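Local coordinates for putative Lipoprotein (Shewanella oneidensis, PDB 3U24) that is of unknown function but binds zinc and calcium ions and belongs to the DUF885 family of the peptidase MA clan, consistent with a metallopeptidase-like fold, at residues 533-538 / 549-554; 265-270 / 523-528; 194-197 / 202-205; 187-192 / 204-209. All coordinates share one frame; numbering follows the deposited sequence.

Contact 1: residues 533-538 / 549-554; sequences DFREEY and KAFHEK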
loop_
_atom_site.group_PDB
_atom_site.type_symbol
_atom_site.label_atom_id
_atom_site.label_comp_id
_atom_site.label_asym_id
_atom_site.label_seq_id
_atom_site.Cartn_x
_atom_site.Cartn_y
_atom_site.Cartn_z
ATOM N N ASP A 533 7.375 -18.000 -9.280
ATOM C CA ASP A 533 7.321 -18.676 -10.599
ATOM C C ASP A 533 8.491 -18.237 -11.502
ATOM O O ASP A 533 9.094 -19.057 -12.138
ATOM C CB ASP A 533 6.005 -18.426 -11.328
ATOM C CG ASP A 533 4.788 -19.012 -10.589
ATOM O OD1 ASP A 533 4.973 -19.925 -9.717
ATOM O OD2 ASP A 533 3.642 -18.537 -10.902
ATOM N N PHE A 534 8.822 -16.954 -11.538
ATOM C CA PHE A 534 10.014 -16.553 -12.280
ATOM C C PHE A 534 11.270 -17.235 -11.746
ATOM O O PHE A 534 12.089 -17.674 -12.517
ATOM C CB PHE A 534 10.214 -15.035 -12.285
ATOM C CG PHE A 534 11.506 -14.587 -12.933
ATOM C CD1 PHE A 534 11.909 -15.118 -14.161
ATOM C CD2 PHE A 534 12.289 -13.632 -12.334
ATOM C CE1 PHE A 534 13.085 -14.712 -14.753
ATOM C CE2 PHE A 534 13.453 -13.202 -12.927
ATOM C CZ PHE A 534 13.879 -13.758 -14.119
ATOM N N ARG A 535 11.409 -17.347 -10.433
ATOM C CA ARG A 535 12.565 -18.025 -9.896
ATOM C C ARG A 535 12.633 -19.460 -10.396
ATOM O O ARG A 535 13.692 -19.907 -10.860
ATOM C CB ARG A 535 12.618 -18.014 -8.396
ATOM C CG ARG A 535 13.870 -18.707 -7.922
ATOM C CD ARG A 535 13.904 -18.806 -6.431
ATOM N NE ARG A 535 13.125 -19.926 -5.947
ATOM C CZ ARG A 535 13.012 -20.254 -4.676
ATOM N NH1 ARG A 535 13.583 -19.512 -3.721
ATOM N NH2 ARG A 535 12.323 -21.329 -4.357
ATOM N N GLU A 536 11.522 -20.179 -10.312
ATOM C CA GLU A 536 11.554 -21.582 -10.713
ATOM C C GLU A 536 11.847 -21.708 -12.195
ATOM O O GLU A 536 12.510 -22.626 -12.600
ATOM C CB GLU A 536 10.276 -22.307 -10.330
ATOM C CG GLU A 536 10.024 -22.414 -8.814
ATOM C CD GLU A 536 11.180 -23.054 -8.020
ATOM O OE1 GLU A 536 11.451 -24.262 -8.200
ATOM O OE2 GLU A 536 11.814 -22.339 -7.198
ATOM N N GLU A 537 11.351 -20.772 -12.995
ATOM C CA GLU A 537 11.650 -20.704 -14.433
ATOM C C GLU A 537 13.139 -20.459 -14.710
ATOM O O GLU A 537 13.719 -21.013 -15.629
ATOM C CB GLU A 537 10.812 -19.588 -15.069
ATOM C CG GLU A 537 11.173 -19.283 -16.511
ATOM C CD GLU A 537 10.336 -18.174 -17.114
ATOM O OE1 GLU A 537 9.833 -17.301 -16.387
ATOM O OE2 GLU A 537 10.191 -18.159 -18.349
ATOM N N TYR A 538 13.753 -19.629 -13.892
ATOM C CA TYR A 538 15.160 -19.341 -14.034
ATOM C C TYR A 538 16.028 -20.523 -13.589
ATOM O O TYR A 538 17.074 -20.785 -14.196
ATOM C CB TYR A 538 15.489 -18.124 -13.214
ATOM C CG TYR A 538 16.714 -17.375 -13.607
ATOM C CD1 TYR A 538 16.665 -16.451 -14.618
ATOM C CD2 TYR A 538 17.899 -17.514 -12.901
ATOM C CE1 TYR A 538 17.772 -15.719 -14.964
ATOM C CE2 TYR A 538 19.011 -16.772 -13.227
ATOM C CZ TYR A 538 18.926 -15.878 -14.262
ATOM O OH TYR A 538 19.997 -15.124 -14.620
ATOM N N LYS A 549 21.962 -16.811 -4.677
ATOM C CA LYS A 549 22.415 -15.475 -4.297
ATOM C C LYS A 549 22.527 -14.512 -5.490
ATOM O O LYS A 549 22.113 -13.348 -5.399
ATOM C CB LYS A 549 23.743 -15.590 -3.573
ATOM C CG LYS A 549 24.307 -14.304 -3.004
ATOM C CD LYS A 549 25.658 -14.596 -2.394
ATOM C CE LYS A 549 26.063 -13.566 -1.373
ATOM N NZ LYS A 549 27.322 -14.040 -0.721
ATOM N N ALA A 550 23.071 -15.003 -6.602
ATOM C CA ALA A 550 23.215 -14.199 -7.838
ATOM C C ALA A 550 21.845 -13.902 -8.398
ATOM O O ALA A 550 21.612 -12.846 -8.936
ATOM C CB ALA A 550 24.078 -14.929 -8.917
ATOM N N PHE A 551 20.925 -14.843 -8.284
ATOM C CA PHE A 551 19.561 -14.562 -8.726
ATOM C C PHE A 551 18.967 -13.388 -7.946
ATOM O O PHE A 551 18.466 -12.420 -8.520
ATOM C CB PHE A 551 18.671 -15.799 -8.615
ATOM C CG PHE A 551 17.213 -15.510 -8.884
ATOM C CD1 PHE A 551 16.750 -15.406 -10.171
ATOM C CD2 PHE A 551 16.322 -15.343 -7.845
ATOM C CE1 PHE A 551 15.417 -15.145 -10.418
ATOM C CE2 PHE A 551 14.989 -15.079 -8.078
ATOM C CZ PHE A 551 14.547 -14.991 -9.378
ATOM N N HIS A 552 19.079 -13.467 -6.631
ATOM C CA HIS A 552 18.522 -12.452 -5.748
ATOM C C HIS A 552 19.094 -11.106 -6.019
ATOM O O HIS A 552 18.354 -10.129 -6.120
ATOM C CB HIS A 552 18.707 -12.820 -4.270
ATOM C CG HIS A 552 17.789 -13.933 -3.784
ATOM N ND1 HIS A 552 18.108 -14.729 -2.734
ATOM C CD2 HIS A 552 16.536 -14.369 -4.246
ATOM C CE1 HIS A 552 17.119 -15.646 -2.545
ATOM N NE2 HIS A 552 16.150 -15.418 -3.462
ATOM N N GLU A 553 20.411 -11.016 -6.128
ATOM C CA GLU A 553 21.074 -9.716 -6.276
ATOM C C GLU A 553 20.767 -9.070 -7.626
ATOM O O GLU A 553 20.584 -7.853 -7.736
ATOM C CB GLU A 553 22.585 -9.847 -6.061
ATOM C CG GLU A 553 22.903 -10.098 -4.583
ATOM C CD GLU A 553 24.340 -10.482 -4.293
ATOM O OE1 GLU A 553 25.220 -10.331 -5.176
ATOM O OE2 GLU A 553 24.609 -10.933 -3.157
ATOM N N LYS A 554 20.671 -9.886 -8.652
ATOM C CA LYS A 554 20.336 -9.360 -9.960
ATOM C C LYS A 554 18.865 -8.910 -9.963
ATOM O O LYS A 554 18.546 -7.819 -10.482
ATOM C CB LYS A 554 20.590 -10.409 -11.033
ATOM C CG LYS A 554 20.266 -9.950 -12.447
ATOM C CD LYS A 554 21.356 -9.067 -13.045
ATOM C CE LYS A 554 21.219 -8.969 -14.567
ATOM N NZ LYS A 554 21.595 -7.594 -15.023
HETATM O O HOH W 1 21.688 -14.279 -12.026
#

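Contact 2: residues 265-270 / 523-528; sequences QKAMVD and SYYSGY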
loop_
_atom_site.group_PDB
_atom_site.type_symbol
_atom_site.label_atom_id
_atom_site.label_comp_id
_atom_site.label_asym_id
_atom_site.label_seq_id
_atom_site.Cartn_x
_atom_site.Cartn_y
_atom_site.Cartn_z
ATOM N N GLN A 265 -7.534 -17.948 -10.173
ATOM C CA GLN A 265 -7.492 -19.398 -10.350
ATOM C C GLN A 265 -6.265 -20.003 -9.657
ATOM O O GLN A 265 -6.381 -21.018 -8.972
ATOM C CB GLN A 265 -7.568 -19.792 -11.838
ATOM C CG GLN A 265 -8.907 -19.347 -12.475
ATOM C CD GLN A 265 -8.976 -19.552 -14.002
ATOM O OE1 GLN A 265 -7.955 -19.471 -14.726
ATOM N NE2 GLN A 265 -10.177 -19.836 -14.490
ATOM N N LYS A 266 -5.111 -19.352 -9.771
ATOM C CA LYS A 266 -3.945 -19.784 -9.026
ATOM C C LYS A 266 -4.171 -19.692 -7.499
ATOM O O LYS A 266 -3.688 -20.550 -6.740
ATOM C CB LYS A 266 -2.701 -18.983 -9.407
ATOM C CG LYS A 266 -2.058 -19.332 -10.759
ATOM C CD LYS A 266 -0.953 -18.295 -11.067
ATOM C CE LYS A 266 -0.519 -18.290 -12.527
ATOM N NZ LYS A 266 0.358 -19.469 -12.736
ATOM N N ALA A 267 -4.855 -18.647 -7.055
ATOM C CA ALA A 267 -5.075 -18.438 -5.603
ATOM C C ALA A 267 -5.964 -19.562 -5.035
ATOM O O ALA A 267 -5.699 -20.101 -3.957
ATOM C CB ALA A 267 -5.666 -17.048 -5.319
HETATM N N MSE A 268 -6.949 -19.965 -5.823
HETATM C CA MSE A 268 -7.858 -21.079 -5.429
HETATM C C MSE A 268 -7.109 -22.383 -5.277
HETATM O O MSE A 268 -7.344 -23.103 -4.329
HETATM C CB MSE A 268 -9.004 -21.256 -6.433
HETATM C CG MSE A 268 -10.063 -20.133 -6.402
HETATM SE SE MSE A 268 -11.145 -19.999 -4.764
HETATM C CE MSE A 268 -12.450 -21.433 -5.225
ATOM N N VAL A 269 -6.216 -22.701 -6.206
ATOM C CA VAL A 269 -5.374 -23.896 -6.094
ATOM C C VAL A 269 -4.391 -23.790 -4.900
ATOM O O VAL A 269 -4.262 -24.717 -4.108
ATOM C CB VAL A 269 -4.651 -24.211 -7.443
ATOM C CG1 VAL A 269 -3.582 -25.298 -7.271
ATOM C CG2 VAL A 269 -5.682 -24.626 -8.532
ATOM N N ASP A 270 -3.734 -22.652 -4.730
ATOM C CA ASP A 270 -2.802 -22.524 -3.619
ATOM C C ASP A 270 -3.503 -22.694 -2.259
ATOM O O ASP A 270 -2.961 -23.315 -1.357
ATOM C CB ASP A 270 -2.027 -21.186 -3.646
ATOM C CG ASP A 270 -0.716 -21.254 -4.410
ATOM O OD1 ASP A 270 -0.079 -22.344 -4.556
ATOM O OD2 ASP A 270 -0.301 -20.164 -4.867
ATOM N N SER A 523 -2.280 -7.277 -4.456
ATOM C CA SER A 523 -0.917 -6.912 -4.803
ATOM C C SER A 523 0.086 -7.862 -4.169
ATOM O O SER A 523 1.099 -8.251 -4.797
ATOM C CB SER A 523 -0.624 -5.428 -4.473
ATOM O OG SER A 523 -0.741 -5.120 -3.098
ATOM N N TYR A 524 -0.224 -8.285 -2.949
ATOM C CA TYR A 524 0.689 -9.120 -2.170
ATOM C C TYR A 524 0.910 -10.454 -2.847
ATOM O O TYR A 524 2.065 -10.870 -3.076
ATOM C CB TYR A 524 0.175 -9.334 -0.759
ATOM C CG TYR A 524 -0.260 -8.055 -0.112
ATOM C CD1 TYR A 524 -1.570 -7.583 -0.292
ATOM C CD2 TYR A 524 0.611 -7.316 0.676
ATOM C CE1 TYR A 524 -1.983 -6.407 0.270
ATOM C CE2 TYR A 524 0.207 -6.118 1.248
ATOM C CZ TYR A 524 -1.079 -5.679 1.052
ATOM O OH TYR A 524 -1.529 -4.515 1.588
ATOM N N TYR A 525 -0.180 -11.121 -3.195
ATOM C CA TYR A 525 -0.080 -12.449 -3.766
ATOM C C TYR A 525 0.433 -12.393 -5.213
ATOM O O TYR A 525 1.161 -13.263 -5.654
ATOM C CB TYR A 525 -1.437 -13.128 -3.733
ATOM C CG TYR A 525 -1.445 -14.511 -4.284
ATOM C CD1 TYR A 525 -0.756 -15.532 -3.663
ATOM C CD2 TYR A 525 -2.180 -14.809 -5.413
ATOM C CE1 TYR A 525 -0.759 -16.813 -4.173
ATOM C CE2 TYR A 525 -2.233 -16.090 -5.917
ATOM C CZ TYR A 525 -1.529 -17.083 -5.281
ATOM O OH TYR A 525 -1.551 -18.324 -5.841
ATOM N N SER A 526 -0.019 -11.390 -5.954
ATOM C CA SER A 526 0.378 -11.255 -7.338
ATOM C C SER A 526 1.895 -11.136 -7.487
ATOM O O SER A 526 2.502 -11.903 -8.216
ATOM C CB SER A 526 -0.305 -10.066 -7.947
ATOM O OG SER A 526 0.206 -9.879 -9.244
ATOM N N GLY A 527 2.515 -10.261 -6.730
ATOM C CA GLY A 527 3.974 -10.149 -6.799
ATOM C C GLY A 527 4.705 -11.380 -6.297
ATOM O O GLY A 527 5.661 -11.834 -6.920
ATOM N N TYR A 528 4.242 -11.937 -5.170
ATOM C CA TYR A 528 4.772 -13.189 -4.673
ATOM C C TYR A 528 4.747 -14.319 -5.716
ATOM O O TYR A 528 5.753 -15.008 -5.943
ATOM C CB TYR A 528 4.008 -13.595 -3.429
ATOM C CG TYR A 528 4.148 -15.041 -3.034
ATOM C CD1 TYR A 528 5.381 -15.568 -2.658
ATOM C CD2 TYR A 528 3.036 -15.872 -2.991
ATOM C CE1 TYR A 528 5.502 -16.891 -2.257
ATOM C CE2 TYR A 528 3.149 -17.195 -2.619
ATOM C CZ TYR A 528 4.377 -17.701 -2.256
ATOM O OH TYR A 528 4.458 -19.018 -1.895
#

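Contact 3: residues 194-197 / 202-205; sequences ADSG and EKAL. With IMD (imidazole), chain B.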
loop_
_atom_site.group_PDB
_atom_site.type_symbol
_atom_site.label_atom_id
_atom_site.label_comp_id
_atom_site.label_asym_id
_atom_site.label_seq_id
_atom_site.Cartn_x
_atom_site.Cartn_y
_atom_site.Cartn_z
ATOM N N ALA A 194 -2.905 33.655 14.889
ATOM C CA ALA A 194 -2.957 34.841 15.748
ATOM C C ALA A 194 -1.596 35.203 16.336
ATOM O O ALA A 194 -1.298 36.391 16.483
ATOM C CB ALA A 194 -3.972 34.659 16.879
ATOM N N ASP A 195 -0.777 34.200 16.661
ATOM C CA ASP A 195 0.489 34.445 17.364
ATOM C C ASP A 195 1.738 34.346 16.464
ATOM O O ASP A 195 2.884 34.413 16.961
ATOM C CB ASP A 195 0.630 33.487 18.562
ATOM C CG ASP A 195 -0.436 33.739 19.658
ATOM O OD1 ASP A 195 -1.020 34.869 19.731
ATOM O OD2 ASP A 195 -0.686 32.794 20.448
ATOM N N SER A 196 1.498 34.203 15.163
ATOM C CA SER A 196 2.544 34.167 14.145
ATOM C C SER A 196 3.060 35.582 13.819
ATOM O O SER A 196 2.538 36.598 14.295
ATOM C CB SER A 196 1.966 33.575 12.848
ATOM O OG SER A 196 1.124 34.524 12.211
ATOM N N GLY A 197 4.033 35.612 12.915
ATOM C CA GLY A 197 4.613 36.832 12.456
ATOM C C GLY A 197 3.893 37.432 11.269
ATOM O O GLY A 197 4.378 38.419 10.746
ATOM N N GLU A 202 -2.843 40.356 7.168
ATOM C CA GLU A 202 -2.864 38.932 6.829
ATOM C C GLU A 202 -3.704 38.091 7.836
ATOM O O GLU A 202 -4.412 37.185 7.443
ATOM C CB GLU A 202 -1.442 38.374 6.693
ATOM C CG GLU A 202 -0.694 38.823 5.452
ATOM C CD GLU A 202 0.786 38.504 5.527
ATOM O OE1 GLU A 202 1.418 38.773 6.597
ATOM O OE2 GLU A 202 1.341 37.973 4.519
ATOM N N LYS A 203 -3.609 38.417 9.124
ATOM C CA LYS A 203 -4.374 37.710 10.151
ATOM C C LYS A 203 -5.876 37.880 9.915
ATOM O O LYS A 203 -6.628 36.904 10.007
ATOM C CB LYS A 203 -3.963 38.176 11.554
ATOM C CG LYS A 203 -2.574 37.653 11.907
ATOM C CD LYS A 203 -2.076 38.103 13.280
ATOM C CE LYS A 203 -0.582 37.829 13.419
ATOM N NZ LYS A 203 -0.010 38.213 14.751
ATOM N N ALA A 204 -6.300 39.113 9.590
ATOM C CA ALA A 204 -7.718 39.411 9.425
ATOM C C ALA A 204 -8.224 38.727 8.161
ATOM O O ALA A 204 -9.302 38.189 8.146
ATOM C CB ALA A 204 -7.967 40.938 9.379
ATOM N N LEU A 205 -7.424 38.724 7.092
ATOM C CA LEU A 205 -7.795 38.032 5.873
ATOM C C LEU A 205 -7.953 36.522 6.144
ATOM O O LEU A 205 -8.865 35.838 5.598
ATOM C CB LEU A 205 -6.735 38.234 4.828
ATOM C CG LEU A 205 -7.003 37.591 3.451
ATOM C CD1 LEU A 205 -8.355 38.044 2.869
ATOM C CD2 LEU A 205 -5.817 37.827 2.488
HETATM N N1 IMD B . -5.169 32.375 21.786
HETATM C C2 IMD B . -3.893 32.859 21.915
HETATM N N3 IMD B . -3.726 33.867 21.027
HETATM C C4 IMD B . -4.889 34.015 20.321
HETATM C C5 IMD B . -5.799 33.073 20.798
#

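Contact 4: residues 187-192 / 204-209; sequences DDLLKQ and ALFKTR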
loop_
_atom_site.group_PDB
_atom_site.type_symbol
_atom_site.label_atom_id
_atom_site.label_comp_id
_atom_site.label_asym_id
_atom_site.label_seq_id
_atom_site.Cartn_x
_atom_site.Cartn_y
_atom_site.Cartn_z
ATOM N N ASP A 187 -9.487 25.436 16.103
ATOM C CA ASP A 187 -9.123 26.518 17.047
ATOM C C ASP A 187 -7.602 26.629 17.172
ATOM O O ASP A 187 -7.075 27.740 17.248
ATOM C CB ASP A 187 -9.721 26.279 18.453
ATOM C CG ASP A 187 -11.145 26.854 18.632
ATOM O OD1 ASP A 187 -11.625 27.673 17.797
ATOM O OD2 ASP A 187 -11.792 26.501 19.657
ATOM N N ASP A 188 -6.917 25.488 17.213
ATOM C CA ASP A 188 -5.463 25.461 17.242
ATOM C C ASP A 188 -4.783 26.121 16.004
ATOM O O ASP A 188 -3.792 26.833 16.145
ATOM C CB ASP A 188 -4.966 24.031 17.431
ATOM C CG ASP A 188 -5.239 23.470 18.857
ATOM O OD1 ASP A 188 -5.588 24.227 19.826
ATOM O OD2 ASP A 188 -5.105 22.221 19.005
ATOM N N LEU A 189 -5.341 25.938 14.810
ATOM C CA LEU A 189 -4.796 26.622 13.637
ATOM C C LEU A 189 -5.016 28.138 13.779
ATOM O O LEU A 189 -4.122 28.937 13.507
ATOM C CB LEU A 189 -5.421 26.080 12.357
ATOM C CG LEU A 189 -5.060 26.750 11.036
ATOM C CD1 LEU A 189 -3.559 26.580 10.747
ATOM C CD2 LEU A 189 -5.956 26.189 9.923
ATOM N N LEU A 190 -6.178 28.538 14.266
ATOM C CA LEU A 190 -6.416 29.965 14.481
ATOM C C LEU A 190 -5.422 30.602 15.476
ATOM O O LEU A 190 -4.956 31.731 15.255
ATOM C CB LEU A 190 -7.842 30.242 14.912
ATOM C CG LEU A 190 -8.917 29.895 13.885
ATOM C CD1 LEU A 190 -10.304 30.119 14.522
ATOM C CD2 LEU A 190 -8.737 30.740 12.628
ATOM N N LYS A 191 -5.084 29.872 16.528
ATOM C CA LYS A 191 -4.134 30.339 17.512
ATOM C C LYS A 191 -2.747 30.478 16.883
ATOM O O LYS A 191 -2.088 31.505 17.072
ATOM C CB LYS A 191 -4.119 29.413 18.750
ATOM C CG LYS A 191 -3.066 29.714 19.835
ATOM C CD LYS A 191 -3.050 28.681 20.994
ATOM C CE LYS A 191 -4.418 28.517 21.708
ATOM N NZ LYS A 191 -4.494 27.491 22.815
ATOM N N GLN A 192 -2.303 29.475 16.130
ATOM C CA GLN A 192 -1.031 29.596 15.405
ATOM C C GLN A 192 -1.012 30.854 14.533
ATOM O O GLN A 192 -0.025 31.572 14.509
ATOM C CB GLN A 192 -0.761 28.403 14.492
ATOM C CG GLN A 192 -0.439 27.109 15.189
ATOM C CD GLN A 192 0.362 26.153 14.279
ATOM O OE1 GLN A 192 1.592 26.114 14.344
ATOM N NE2 GLN A 192 -0.339 25.438 13.394
ATOM N N ALA A 204 -6.300 39.113 9.590
ATOM C CA ALA A 204 -7.718 39.411 9.425
ATOM C C ALA A 204 -8.224 38.727 8.161
ATOM O O ALA A 204 -9.302 38.189 8.146
ATOM C CB ALA A 204 -7.967 40.938 9.379
ATOM N N LEU A 205 -7.424 38.724 7.092
ATOM C CA LEU A 205 -7.795 38.032 5.873
ATOM C C LEU A 205 -7.953 36.522 6.144
ATOM O O LEU A 205 -8.865 35.838 5.598
ATOM C CB LEU A 205 -6.735 38.234 4.828
ATOM C CG LEU A 205 -7.003 37.591 3.451
ATOM C CD1 LEU A 205 -8.355 38.044 2.869
ATOM C CD2 LEU A 205 -5.817 37.827 2.488
ATOM N N PHE A 206 -7.050 36.004 6.970
ATOM C CA PHE A 206 -7.065 34.593 7.308
ATOM C C PHE A 206 -8.397 34.259 7.971
ATOM O O PHE A 206 -9.024 33.261 7.649
ATOM C CB PHE A 206 -5.898 34.234 8.235
ATOM C CG PHE A 206 -5.647 32.755 8.326
ATOM C CD1 PHE A 206 -6.506 31.934 9.025
ATOM C CD2 PHE A 206 -4.562 32.186 7.689
ATOM C CE1 PHE A 206 -6.300 30.564 9.086
ATOM C CE2 PHE A 206 -4.368 30.806 7.738
ATOM C CZ PHE A 206 -5.234 30.000 8.461
ATOM N N LYS A 207 -8.827 35.107 8.894
ATOM C CA LYS A 207 -10.058 34.847 9.634
ATOM C C LYS A 207 -11.289 34.880 8.690
ATOM O O LYS A 207 -12.148 33.985 8.713
ATOM C CB LYS A 207 -10.212 35.853 10.787
ATOM C CG LYS A 207 -11.398 35.608 11.705
ATOM C CD LYS A 207 -11.486 34.149 12.257
ATOM C CE LYS A 207 -12.671 33.901 13.221
ATOM N NZ LYS A 207 -13.016 32.437 13.356
ATOM N N THR A 208 -11.346 35.923 7.869
ATOM C CA THR A 208 -12.383 36.048 6.865
ATOM C C THR A 208 -12.389 34.763 6.002
ATOM O O THR A 208 -13.417 34.113 5.857
ATOM C CB THR A 208 -12.146 37.318 6.004
ATOM O OG1 THR A 208 -12.163 38.493 6.855
ATOM C CG2 THR A 208 -13.198 37.446 4.853
ATOM N N ARG A 209 -11.251 34.367 5.446
ATOM C CA ARG A 209 -11.258 33.180 4.589
ATOM C C ARG A 209 -11.606 31.911 5.344
ATOM O O ARG A 209 -12.240 31.032 4.775
ATOM C CB ARG A 209 -9.936 33.001 3.878
ATOM C CG ARG A 209 -9.780 33.955 2.740
ATOM C CD ARG A 209 -8.622 33.560 1.838
ATOM N NE ARG A 209 -8.492 34.588 0.839
ATOM C CZ ARG A 209 -7.365 34.942 0.250
ATOM N NH1 ARG A 209 -6.200 34.330 0.524
ATOM N NH2 ARG A 209 -7.395 35.938 -0.641
#

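Contact 1: residues 533-538 / 549-554
The ring of F551 fills the gap between two helical segments, meeting F534, R535 and Y538; it supplies nearly half of the 233 Å² buried here. A chi1 of 172° turns this ring away from its own backbone N and in among those three side chains; the nearest CA pair, R535 and F551, is 7.9 Å apart.

The oblique aromatic contacts make one cluster. F534 CE2 lies 3.7 Å from F551 CE1, and the ring planes are inclined at 53°. Y538 reaches the neighbouring rim atom from the other side of the ring plane, the side R535 lies on, its CD2 3.6 Å from F551 CD1, which lies over one face of the tyrosine ring.

A CH-pi contact covers one face of F551: R535 CG is 4.2 Å from the ring centroid, offset toward the rim. A leucine at F551 would probably leave R535 without that face and open a gap between F534 and Y538.

Polar groups lie around this core. R535 holds E536 OE2 side-on through NE (3.0 Å) and NH2, while its NH1 bonds Y444 and its NH2 also pairs with E451. A water lies 3.2 Å from Y538 OH and donates weakly to A550 O.

The contact folds helix 548-555 back against helix 523-542; helix 563-571 touches F534, M448 of helix 435-451 touches R535, and F546 of the linking loop packs on F551 and Y538.

Contact 2: residues 265-270 / 523-528
A267 and Y525 form the nearest CA pair, 8.0 Å apart, where two helices cross almost perpendicularly, at 88° between N-to-C directions, with their axes 11.4 Å from each other at closest. That wide spacing is bridged chiefly by one side chain. In Y525 a chi1 of -179° places the ring opposite the backbone N, extending it across to segment 265-270, and brings the hydroxyl to D270.

At the tip, Y525 OH donates a hydrogen bond to D270 OD2. The modelled separation of those two oxygens is 2.4 Å, so short that the pairing can be accepted but the exact length is doubtful. D270 OD2 sits at the ring edge, near the plane of the ring, whereas the carboxylate itself is turned 87° to that plane. The tyrosine oxygen also comes within 3.2 Å of K266 O, a carbonyl already engaged by D270 N in the helix. Lower on the ring, A267 CB approaches Y525 CE2 at 3.6 Å; this small methyl lets the ring come close to the helix surface. K266 contributes only the base of its side chain, CB being 3.8 Å from Y525 OH.

D270 is a shared acceptor: R529 pairs with its OD2 and R273 with its OD1, which would probably favour a charged carboxylate in this buried place.

Helix 459-485 closes the surroundings, with V472 and T476 on Y525 and I473 on D270. Helix 435-451 packs on the neighbouring Y524 and Y528; its zinc ligand E439 has its side chain about 9 Å from that of Y525.

Contact 3: residues 194-197 / 202-205
K203 NZ is gripped by two backbone carbonyls, those of A194 and S196, and this pair of bonds is the close part of the contact. The distance from K203 NZ to A194 O is 2.8 Å, with the nitrogen above the carbonyl plane, 49° out of it. The bond to S196 O, 3.1 Å from K203 NZ, lies nearer its plane, tilted by 25°. Beyond CG the lysine is fully extended, and chi1 of -72° sets CG anti to the carbonyl carbon, aiming the chain at the turn. S196 OG adds a looser contact, 3.9 Å from K203 CE; that hydroxyl is bonded to V193 O.

On the solvent side, A194 and D195 direct their CB atoms away from segment 202-205. There an imidazole, probably from the crystallisation liquor, donates through N3 to D195 OD1 at 3.2 Å. A methionine at K203 would probably leave the carbonyls of A194 and S196 without this donor and the turn less firmly held.

The ammonium thus meets the C-terminal end of helix 187-195, where a positive charge is likely to be favourable, and ties it to the start of helix 200-234. Helix 138-148 backs the turn: D139 and L142 touch S196, D139 accepts from G197 N, and R143 pairs with E202.

Contact 4: residues 187-192 / 204-209
L189 and L190 meet F206 and K207 where two successive helices run nearly antiparallel, 162° between N-to-C directions, with axes 11.2 Å apart at closest. The closest CA pair is L190 with K207, at 7.8 Å, so the backbones stay well separated and side-chain ends make the contact.

Apolar contacts come first. Swung to the far side of CB from its own nitrogen (chi1 -165°), the F206 ring reaches toward helix 187-195. L189 arrives at the ring edge: its CD2 lies near the ring plane, 4.1 Å from F206 CZ, and the two side chains cross at about a right angle. L190 comes at the ring obliquely, its CD2 4.3 Å from F206 CE1. These separations are those of ordinary, not tight, van der Waals packing.

The second kind of contact joins an apolar group to a charged chain. K207 bends at chi2 (52°), and its NZ passes 3.8 Å from L190 CD1. This is proximity alone, since the ammonium has its salt bridge with D211 on its own helix.

I131 of helix 124-131 covers L189, while V145 and L146 of helix 138-148 and M149 beyond it pack on F206.

The chemistry is therefore graded: the buried L189 and F206 join the hairpin to the helices behind it, and K207, the exposed residue, finishes the outer margin with a charge that is matched within its own helix.

How the contacts relate
Contacts 1 and 2 are buried and share helix 523-542, their centres 18 Å apart; D533 and K266 touch in a long, weak ion pair, and R529 pairs with both D533 and D270. Contacts 3 and 4 lie across the centre of the chain, over 50 Å from the other two between centres, and belong to one hairpin of helices 187-195 and 200-234, contact 3 at its turn and contact 4 further along its arms. Chemistry follows place: contact 1 is an aromatic cluster, contact 2 a buried tyrosine-carboxylate bond near the metal sites, contact 4 partly buried apolar packing, and contact 3 a surface lysine bonded to backbone carbonyls.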